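Local coordinates for protein phosphoribosylglycinamide synthetase (Anaerococcus prevotii, PDB 4DIM) that probably binds ATP and metal ions and acts as a ligase of the ATP-grasp type, at residues L10-A15 against G21-A26; Q199-K204 against Y298-S303; D206-M211 against V312-K317. All blocks are in the same frame, centred on the assembly; numbering follows the deposited sequence.

The three contacts run from the N-terminal parallel sheet to the large antiparallel sheet. Interactions 1 and 2 are buried; interaction 3 is only partly so. Helix 297-305 links the first two: its Ile301 meets Phe201 in interaction 2 and Leu22 of helix 20-29 from interaction 1. Interactions 2 and 3 use neighbouring strands, 194-203 and 206-219, joined by backbone hydrogen bonds, and helices that follow each other in the chain. Their chemistry differs. Interaction 1 combines a methyl-on-ring contact with a tyrosine hydrogen bond. Interaction 2, the smallest, rests on carbon contacts round one phenyl ring. Interaction 3 gathers aromatic rings beside more exposed residues.

Interaction 1. Residues L10-A15 against G21-A26; sequences LLILGA and GLYKAA
Ile12 on strand 9-13 faces Tyr23 on helix 20-29, their CA atoms 7.7 Å apart where the two backbones come closest. Most of the buried surface belongs to this pair. Ile12 CD1 sits over the centre of one face of the Tyr23 ring, 3.7 Å from the ring centroid and 13° off the normal. This is a CH-pi contact. Ile12 CG1 lies beside its own backbone N (chi1 -65°), which turns CD1 toward the helix. The Ile12 branch point meets the other end of the ring, with CB 3.6 Å from Tyr23 OH. The two side chains lie alongside each other and run opposite ways.

The ring reaches past the strand to the turn after it. There Tyr23 OH donates a hydrogen bond of 2.8 Å to Gly14 O. The acceptor lies at the ring edge, near its plane, while the donor stands 36° out of the carbonyl plane. The bond holds the hydroxyl end in place, and the Ile12 methyl over the face limits how the ring can turn. Ala15 CB packs obliquely by the same hydroxyl. One helix position earlier, Leu22 CD2 touches Ile12 CG2 at 4.1 Å. A CB on Gly14 would collide with the preceding carbonyl O. Strand, glycine-containing turn and helix open the beta-alpha-beta unit that leads to strand 32-37, an arrangement consistent with a Rossmann-like fold.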
loop_
_atom_site.group_PDB
_atom_site.type_symbol
_atom_site.label_atom_id
_atom_site.label_comp_id
_atom_site.label_asym_id
_atom_site.label_seq_id
_atom_site.Cartn_x
_atom_site.Cartn_y
_atom_site.Cartn_z
ATOM N N LEU A 10 -9.104 -16.301 12.931
ATOM C CA LEU A 10 -8.260 -15.597 11.968
ATOM C C LEU A 10 -7.209 -14.873 12.705
ATOM O O LEU A 10 -7.557 -14.019 13.508
ATOM C CB LEU A 10 -9.083 -14.591 11.108
ATOM C CG LEU A 10 -8.295 -13.733 10.096
ATOM C CD1 LEU A 10 -7.846 -14.536 8.940
ATOM C CD2 LEU A 10 -9.101 -12.534 9.650
ATOM N N LEU A 11 -5.943 -15.107 12.362
ATOM C CA LEU A 11 -4.820 -14.381 12.947
ATOM C C LEU A 11 -4.550 -13.208 12.050
ATOM O O LEU A 11 -4.312 -13.396 10.853
ATOM C CB LEU A 11 -3.568 -15.278 13.084
ATOM C CG LEU A 11 -2.219 -14.555 13.290
ATOM C CD1 LEU A 11 -2.021 -14.118 14.771
ATOM C CD2 LEU A 11 -1.067 -15.414 12.801
ATOM N N ILE A 12 -4.624 -11.993 12.587
ATOM C CA ILE A 12 -4.329 -10.814 11.796
ATOM C C ILE A 12 -2.942 -10.380 12.176
ATOM O O ILE A 12 -2.713 -10.067 13.339
ATOM C CB ILE A 12 -5.362 -9.700 11.953
ATOM C CG1 ILE A 12 -6.737 -10.156 11.407
ATOM C CG2 ILE A 12 -4.853 -8.445 11.225
ATOM C CD1 ILE A 12 -7.965 -9.366 11.974
ATOM N N LEU A 13 -2.015 -10.351 11.214
ATOM C CA LEU A 13 -0.628 -9.962 11.488
ATOM C C LEU A 13 -0.531 -8.460 11.483
ATOM O O LEU A 13 -0.688 -7.847 10.428
ATOM C CB LEU A 13 0.338 -10.548 10.456
ATOM C CG LEU A 13 0.603 -12.040 10.546
ATOM C CD1 LEU A 13 -0.535 -12.840 9.905
ATOM C CD2 LEU A 13 1.871 -12.397 9.850
ATOM N N GLY A 14 -0.340 -7.889 12.661
ATOM C CA GLY A 14 -0.229 -6.461 12.876
ATOM C C GLY A 14 -1.475 -5.947 13.541
ATOM O O GLY A 14 -2.553 -6.484 13.290
ATOM N N ALA A 15 -1.347 -4.913 14.415
ATOM C CA ALA A 15 -2.510 -4.300 15.068
ATOM C C ALA A 15 -2.310 -2.816 15.306
ATOM O O ALA A 15 -2.670 -2.330 16.365
ATOM C CB ALA A 15 -2.839 -5.013 16.359
ATOM N N GLY A 21 -9.814 -1.853 10.450
ATOM C CA GLY A 21 -10.912 -2.157 9.539
ATOM C C GLY A 21 -11.117 -3.640 9.335
ATOM O O GLY A 21 -12.248 -4.135 9.228
ATOM N N LEU A 22 -10.012 -4.348 9.275
ATOM C CA LEU A 22 -10.057 -5.777 9.121
ATOM C C LEU A 22 -10.483 -6.463 10.424
ATOM O O LEU A 22 -11.172 -7.483 10.370
ATOM C CB LEU A 22 -8.706 -6.225 8.654
ATOM C CG LEU A 22 -8.535 -7.635 8.281
ATOM C CD1 LEU A 22 -9.443 -8.012 7.113
ATOM C CD2 LEU A 22 -7.133 -7.864 7.922
ATOM N N TYR A 23 -10.129 -5.891 11.584
ATOM C CA TYR A 23 -10.571 -6.391 12.887
ATOM C C TYR A 23 -12.070 -6.169 13.036
ATOM O O TYR A 23 -12.786 -7.018 13.562
ATOM C CB TYR A 23 -9.807 -5.707 14.038
ATOM C CG TYR A 23 -8.402 -6.221 14.235
ATOM C CD1 TYR A 23 -8.145 -7.328 15.049
ATOM C CD2 TYR A 23 -7.323 -5.595 13.636
ATOM C CE1 TYR A 23 -6.851 -7.819 15.222
ATOM C CE2 TYR A 23 -6.018 -6.070 13.812
ATOM C CZ TYR A 23 -5.787 -7.164 14.636
ATOM O OH TYR A 23 -4.528 -7.684 14.786
ATOM N N LYS A 24 -12.548 -5.036 12.563
ATOM C CA LYS A 24 -13.965 -4.681 12.634
ATOM C C LYS A 24 -14.798 -5.616 11.731
ATOM O O LYS A 24 -15.827 -6.136 12.153
ATOM C CB LYS A 24 -14.148 -3.204 12.220
ATOM C CG LYS A 24 -15.506 -2.633 12.624
ATOM C CD LYS A 24 -15.934 -1.419 11.796
ATOM C CE LYS A 24 -16.901 -1.767 10.679
ATOM N NZ LYS A 24 -17.309 -0.576 9.879
ATOM N N ALA A 25 -14.325 -5.848 10.508
ATOM C CA ALA A 25 -15.005 -6.694 9.522
ATOM C C ALA A 25 -15.078 -8.125 9.991
ATOM O O ALA A 25 -16.145 -8.734 9.959
ATOM C CB ALA A 25 -14.294 -6.620 8.189
ATOM N N ALA A 26 -13.950 -8.649 10.455
ATOM C CA ALA A 26 -13.884 -9.990 11.063
ATOM C C ALA A 26 -14.898 -10.132 12.221
ATOM O O ALA A 26 -15.598 -11.132 12.294
ATOM C CB ALA A 26 -12.484 -10.248 11.569
#

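Interaction 2. Residues Q199-K204 against Y298-S303; sequences QAFVYK and YKMIAS
Phe201 leans from strand 194-203 onto Met300 and Ile301 of helix 297-305. The tight part of the contact is the phenyl ring. The CE methyl of Met300, a selenomethionine, lies over the centre of one ring face, 4.0 Å from the Phe201 centroid and 9° off the normal. A bend at chi3 (64°) brings this methyl over the ring. Nearer the helix, Met300 CB is 4.1 Å from Phe201 CZ. Ile301 takes the ring edge instead, with CG1 4.1 Å from Phe201 CE1. All three residues are buried, and their side chains meet through carbon alone. The nearest polar atom is Met300 O, 3.9 Å from Phe201 CZ.

Away from the ring the contact is loose. The backbones stay 9.0 Å apart even at their closest, between Phe201 CA and Ile301 CA. Toward the strand end, Lys204 is exposed and Tyr203 partly so, and neither touches the helix segment. Lys299 is also partly exposed, and its NZ forms a salt bridge with Glu296. Leu208 and Phe209 of the next strand also pack on Phe201. Helix 297-305 thus packs on the antiparallel sheet and touches helix 20-29 through Ile301 and Leu22, an arrangement consistent with an ATP-grasp enzyme.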
loop_
_atom_site.group_PDB
_atom_site.type_symbol
_atom_site.label_atom_id
_atom_site.label_comp_id
_atom_site.label_asym_id
_atom_site.label_seq_id
_atom_site.Cartn_x
_atom_site.Cartn_y
_atom_site.Cartn_z
ATOM N N GLN A 199 -5.278 -0.496 -7.007
ATOM C CA GLN A 199 -5.671 -1.596 -6.146
ATOM C C GLN A 199 -6.169 -2.706 -7.016
ATOM O O GLN A 199 -6.754 -2.456 -8.066
ATOM C CB GLN A 199 -6.789 -1.219 -5.139
ATOM C CG GLN A 199 -6.465 -0.153 -4.104
ATOM C CD GLN A 199 -5.283 -0.441 -3.212
ATOM O OE1 GLN A 199 -5.369 -1.224 -2.271
ATOM N NE2 GLN A 199 -4.144 0.160 -3.499
ATOM N N ALA A 200 -5.984 -3.921 -6.583
ATOM C CA ALA A 200 -6.499 -5.058 -7.306
ATOM C C ALA A 200 -6.766 -6.169 -6.324
ATOM O O ALA A 200 -6.499 -6.032 -5.133
ATOM C CB ALA A 200 -5.560 -5.496 -8.422
ATOM N N PHE A 201 -7.418 -7.199 -6.794
ATOM C CA PHE A 201 -7.768 -8.319 -5.945
ATOM C C PHE A 201 -7.732 -9.549 -6.819
ATOM O O PHE A 201 -8.348 -9.533 -7.881
ATOM C CB PHE A 201 -9.156 -8.076 -5.334
ATOM C CG PHE A 201 -9.560 -9.038 -4.254
ATOM C CD1 PHE A 201 -9.422 -8.702 -2.915
ATOM C CD2 PHE A 201 -10.167 -10.239 -4.570
ATOM C CE1 PHE A 201 -9.858 -9.564 -1.917
ATOM C CE2 PHE A 201 -10.570 -11.113 -3.570
ATOM C CZ PHE A 201 -10.435 -10.756 -2.253
ATOM N N VAL A 202 -6.961 -10.570 -6.418
ATOM C CA VAL A 202 -6.847 -11.822 -7.162
ATOM C C VAL A 202 -7.412 -13.017 -6.300
ATOM O O VAL A 202 -7.075 -13.168 -5.146
ATOM C CB VAL A 202 -5.403 -12.049 -7.709
ATOM C CG1 VAL A 202 -4.344 -12.001 -6.624
ATOM C CG2 VAL A 202 -5.306 -13.342 -8.520
ATOM N N TYR A 203 -8.299 -13.831 -6.884
ATOM C CA TYR A 203 -8.914 -15.001 -6.209
ATOM C C TYR A 203 -9.030 -16.169 -7.172
ATOM O O TYR A 203 -9.701 -16.049 -8.195
ATOM C CB TYR A 203 -10.305 -14.620 -5.697
ATOM C CG TYR A 203 -11.112 -15.779 -5.162
ATOM C CD1 TYR A 203 -10.711 -16.461 -4.024
ATOM C CD2 TYR A 203 -12.343 -16.114 -5.719
ATOM C CE1 TYR A 203 -11.487 -17.483 -3.483
ATOM C CE2 TYR A 203 -13.137 -17.117 -5.173
ATOM C CZ TYR A 203 -12.693 -17.817 -4.070
ATOM O OH TYR A 203 -13.467 -18.787 -3.490
ATOM N N LYS A 204 -8.388 -17.288 -6.854
ATOM C CA LYS A 204 -8.373 -18.487 -7.704
ATOM C C LYS A 204 -7.880 -18.117 -9.114
ATOM O O LYS A 204 -8.432 -18.553 -10.124
ATOM C CB LYS A 204 -9.744 -19.176 -7.741
ATOM C CG LYS A 204 -10.196 -19.699 -6.390
ATOM C CD LYS A 204 -11.632 -20.211 -6.488
ATOM C CE LYS A 204 -12.044 -21.078 -5.319
ATOM N NZ LYS A 204 -11.706 -22.501 -5.551
ATOM N N TYR A 298 -12.993 -5.234 3.228
ATOM C CA TYR A 298 -12.368 -5.930 4.356
ATOM C C TYR A 298 -13.002 -7.265 4.582
ATOM O O TYR A 298 -12.336 -8.135 5.123
ATOM C CB TYR A 298 -12.434 -5.152 5.652
ATOM C CG TYR A 298 -11.584 -3.892 5.698
ATOM C CD1 TYR A 298 -10.192 -3.963 5.747
ATOM C CD2 TYR A 298 -12.173 -2.626 5.743
ATOM C CE1 TYR A 298 -9.416 -2.808 5.817
ATOM C CE2 TYR A 298 -11.405 -1.473 5.784
ATOM C CZ TYR A 298 -10.034 -1.568 5.910
ATOM O OH TYR A 298 -9.331 -0.405 6.112
ATOM N N LYS A 299 -14.285 -7.428 4.241
ATOM C CA LYS A 299 -15.005 -8.691 4.400
ATOM C C LYS A 299 -14.565 -9.665 3.357
ATOM O O LYS A 299 -14.490 -10.840 3.655
ATOM C CB LYS A 299 -16.525 -8.498 4.344
ATOM C CG LYS A 299 -17.053 -7.922 5.639
ATOM C CD LYS A 299 -18.536 -7.918 5.700
ATOM C CE LYS A 299 -18.983 -7.337 7.013
ATOM N NZ LYS A 299 -20.453 -7.201 7.094
HETATM N N MSE A 300 -14.232 -9.179 2.152
HETATM C CA MSE A 300 -13.712 -10.005 1.052
HETATM C C MSE A 300 -12.336 -10.506 1.427
HETATM O O MSE A 300 -12.029 -11.684 1.220
HETATM C CB MSE A 300 -13.638 -9.213 -0.275
HETATM C CG MSE A 300 -14.984 -8.987 -0.923
HETATM SE SE MSE A 300 -14.993 -7.698 -2.318
HETATM C CE MSE A 300 -13.823 -8.680 -3.507
ATOM N N ILE A 301 -11.539 -9.630 2.073
ATOM C CA ILE A 301 -10.193 -9.999 2.535
ATOM C C ILE A 301 -10.275 -11.062 3.645
ATOM O O ILE A 301 -9.595 -12.081 3.561
ATOM C CB ILE A 301 -9.438 -8.746 2.992
ATOM C CG1 ILE A 301 -9.119 -7.855 1.779
ATOM C CG2 ILE A 301 -8.159 -9.119 3.752
ATOM C CD1 ILE A 301 -8.643 -6.482 2.136
ATOM N N ALA A 302 -11.073 -10.806 4.670
ATOM C CA ALA A 302 -11.210 -11.693 5.837
ATOM C C ALA A 302 -11.823 -13.024 5.481
ATOM O O ALA A 302 -11.363 -14.048 5.969
ATOM C CB ALA A 302 -12.072 -11.024 6.911
ATOM N N SER A 303 -12.893 -13.024 4.681
ATOM C CA SER A 303 -13.554 -14.272 4.270
ATOM C C SER A 303 -12.622 -15.122 3.399
ATOM O O SER A 303 -12.592 -16.323 3.563
ATOM C CB SER A 303 -14.853 -13.988 3.516
ATOM O OG SER A 303 -14.631 -13.411 2.237
#

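Interaction 3. Residues D206-M211 against V312-K317; sequences DVLFVM and VFWSQK
Trp314, in helix 311-314, lays its indole against Leu208 and Phe209 of strand 206-219. The backbones are nearest at Leu208 CA and Trp314 CA, 8.4 Å apart. From Trp314 CB the indole heads for the strand, with CG anti to the backbone N (chi1 180°). Trp314 CG comes 4.2 Å from Leu208 CD1. Further along, Leu208 CB lies over one face of the indole, toward its rim, at 4.2 Å from Trp314 CE2. Trp314 CZ2 then reaches the backbone and approaches Leu208 O at 3.6 Å. At the tip the partner changes to the phenyl ring. Trp314 CH2 and CZ3 both touch Phe209 CD2, CH2 at 3.7 Å.

The strand is one arm of the hairpin 194-203/206-219 in the large antiparallel sheet, within the part of the chain assigned to the ATP-grasp family. The helix 311-314 follows helix 297-305, whose Met300 also packs on Leu208.

Phe209 CG sits between its backbone N and carbonyl carbon (chi1 66°), which turns the phenyl toward the tryptophan tip. The two rings are not a full stack. The phenyl and six-membered indole centroids are 5.3 Å apart, with planes at 29°, and the rings barely overlap. An alanine in place of this tryptophan is likely to open a gap beside Leu208 and leave the phenyl of Phe209 and the Lys317 chain without the indole they pack on. Tyr293 of helix 285-293 meets both aromatics, edge-to-face in the case of Trp314. Over the indole face opposite Leu208, Lys317 CD lies 3.9 Å above the plane of the Trp314 ring, toward the rim. A type I beta turn from Trp314 to Lys317 brings the lysine back there.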
loop_
_atom_site.group_PDB
_atom_site.type_symbol
_atom_site.label_atom_id
_atom_site.label_comp_id
_atom_site.label_asym_id
_atom_site.label_seq_id
_atom_site.Cartn_x
_atom_site.Cartn_y
_atom_site.Cartn_z
ATOM N N ASP A 206 -8.148 -15.351 -10.805
ATOM C CA ASP A 206 -8.960 -14.413 -11.551
ATOM C C ASP A 206 -8.845 -13.039 -10.851
ATOM O O ASP A 206 -9.132 -12.880 -9.658
ATOM C CB ASP A 206 -10.428 -14.909 -11.673
ATOM C CG ASP A 206 -10.616 -16.162 -12.569
ATOM O OD1 ASP A 206 -10.103 -16.162 -13.732
ATOM O OD2 ASP A 206 -11.313 -17.124 -12.128
ATOM N N VAL A 207 -8.393 -12.049 -11.609
ATOM C CA VAL A 207 -8.256 -10.685 -11.128
ATOM C C VAL A 207 -9.640 -10.052 -11.262
ATOM O O VAL A 207 -10.142 -9.820 -12.376
ATOM C CB VAL A 207 -7.155 -9.928 -11.895
ATOM C CG1 VAL A 207 -7.092 -8.459 -11.468
ATOM C CG2 VAL A 207 -5.814 -10.614 -11.690
ATOM N N LEU A 208 -10.278 -9.833 -10.117
ATOM C CA LEU A 208 -11.625 -9.270 -10.042
ATOM C C LEU A 208 -11.674 -7.859 -10.579
ATOM O O LEU A 208 -12.631 -7.473 -11.258
ATOM C CB LEU A 208 -12.083 -9.267 -8.585
ATOM C CG LEU A 208 -12.085 -10.652 -7.904
ATOM C CD1 LEU A 208 -12.800 -10.598 -6.590
ATOM C CD2 LEU A 208 -12.684 -11.734 -8.805
ATOM N N PHE A 209 -10.673 -7.074 -10.241
ATOM C CA PHE A 209 -10.615 -5.706 -10.716
ATOM C C PHE A 209 -9.209 -5.122 -10.629
ATOM O O PHE A 209 -8.313 -5.687 -10.025
ATOM C CB PHE A 209 -11.591 -4.821 -9.896
ATOM C CG PHE A 209 -11.208 -4.676 -8.446
ATOM C CD1 PHE A 209 -10.290 -3.728 -8.047
ATOM C CD2 PHE A 209 -11.785 -5.477 -7.479
ATOM C CE1 PHE A 209 -9.932 -3.608 -6.720
ATOM C CE2 PHE A 209 -11.398 -5.376 -6.160
ATOM C CZ PHE A 209 -10.484 -4.433 -5.788
ATOM N N VAL A 210 -9.044 -3.983 -11.262
ATOM C CA VAL A 210 -7.887 -3.116 -11.158
ATOM C C VAL A 210 -8.491 -1.719 -11.045
ATOM O O VAL A 210 -9.238 -1.283 -11.929
ATOM C CB VAL A 210 -6.816 -3.246 -12.258
ATOM C CG1 VAL A 210 -5.594 -2.419 -11.901
ATOM C CG2 VAL A 210 -6.409 -4.700 -12.444
HETATM N N MSE A 211 -8.274 -1.082 -9.889
HETATM C CA MSE A 211 -8.819 0.234 -9.635
HETATM C C MSE A 211 -7.707 1.285 -9.532
HETATM O O MSE A 211 -7.168 1.488 -8.448
HETATM C CB MSE A 211 -9.645 0.227 -8.341
HETATM C CG MSE A 211 -10.461 1.530 -8.143
HETATM SE SE MSE A 211 -11.085 1.686 -6.322
HETATM C CE MSE A 211 -9.493 2.190 -5.630
ATOM N N VAL A 312 -19.273 -13.560 -2.756
ATOM C CA VAL A 312 -20.539 -13.296 -2.054
ATOM C C VAL A 312 -20.717 -11.791 -1.807
ATOM O O VAL A 312 -21.846 -11.292 -1.841
ATOM C CB VAL A 312 -20.524 -14.094 -0.712
ATOM C CG1 VAL A 312 -21.513 -13.540 0.323
ATOM C CG2 VAL A 312 -20.770 -15.567 -0.986
ATOM N N PHE A 313 -19.597 -11.091 -1.525
ATOM C CA PHE A 313 -19.573 -9.646 -1.292
ATOM C C PHE A 313 -19.370 -8.880 -2.599
ATOM O O PHE A 313 -19.960 -7.818 -2.739
ATOM C CB PHE A 313 -18.472 -9.265 -0.290
ATOM C CG PHE A 313 -18.527 -10.043 0.999
ATOM C CD1 PHE A 313 -19.487 -9.754 1.958
ATOM C CD2 PHE A 313 -17.749 -11.174 1.175
ATOM C CE1 PHE A 313 -19.643 -10.564 3.084
ATOM C CE2 PHE A 313 -17.911 -11.988 2.291
ATOM C CZ PHE A 313 -18.832 -11.660 3.257
ATOM N N TRP A 314 -18.553 -9.402 -3.545
ATOM C CA TRP A 314 -18.278 -8.780 -4.860
ATOM C C TRP A 314 -19.525 -8.793 -5.761
ATOM O O TRP A 314 -19.661 -7.954 -6.636
ATOM C CB TRP A 314 -17.098 -9.517 -5.572
ATOM C CG TRP A 314 -16.706 -8.992 -6.933
ATOM C CD1 TRP A 314 -16.746 -9.677 -8.115
ATOM C CD2 TRP A 314 -16.228 -7.668 -7.251
ATOM N NE1 TRP A 314 -16.275 -8.882 -9.141
ATOM C CE2 TRP A 314 -15.974 -7.637 -8.642
ATOM C CE3 TRP A 314 -15.939 -6.528 -6.489
ATOM C CZ2 TRP A 314 -15.519 -6.488 -9.290
ATOM C CZ3 TRP A 314 -15.443 -5.407 -7.130
ATOM C CH2 TRP A 314 -15.285 -5.377 -8.520
ATOM N N SER A 315 -20.423 -9.748 -5.560
ATOM C CA SER A 315 -21.652 -9.852 -6.349
ATOM C C SER A 315 -22.714 -8.826 -5.894
ATOM O O SER A 315 -23.721 -8.672 -6.584
ATOM C CB SER A 315 -22.214 -11.267 -6.266
ATOM O OG SER A 315 -22.601 -11.583 -4.940
ATOM N N GLN A 316 -22.501 -8.125 -4.752
ATOM C CA GLN A 316 -23.421 -7.081 -4.281
ATOM C C GLN A 316 -22.882 -5.702 -4.651
ATOM O O GLN A 316 -23.297 -4.702 -4.079
ATOM C CB GLN A 316 -23.615 -7.187 -2.753
ATOM C CG GLN A 316 -24.183 -8.524 -2.272
ATOM C CD GLN A 316 -25.470 -8.879 -2.988
ATOM O OE1 GLN A 316 -26.370 -8.040 -3.129
ATOM N NE2 GLN A 316 -25.574 -10.102 -3.518
ATOM N N LYS A 317 -21.986 -5.635 -5.628
ATOM C CA LYS A 317 -21.407 -4.373 -6.001
ATOM C C LYS A 317 -22.435 -3.525 -6.725
ATOM O O LYS A 317 -23.383 -4.056 -7.298
ATOM C CB LYS A 317 -20.144 -4.581 -6.859
ATOM C CG LYS A 317 -20.370 -5.112 -8.292
ATOM C CD LYS A 317 -19.119 -4.954 -9.150
ATOM C CE LYS A 317 -19.019 -3.555 -9.748
ATOM N NZ LYS A 317 -17.866 -3.405 -10.682
#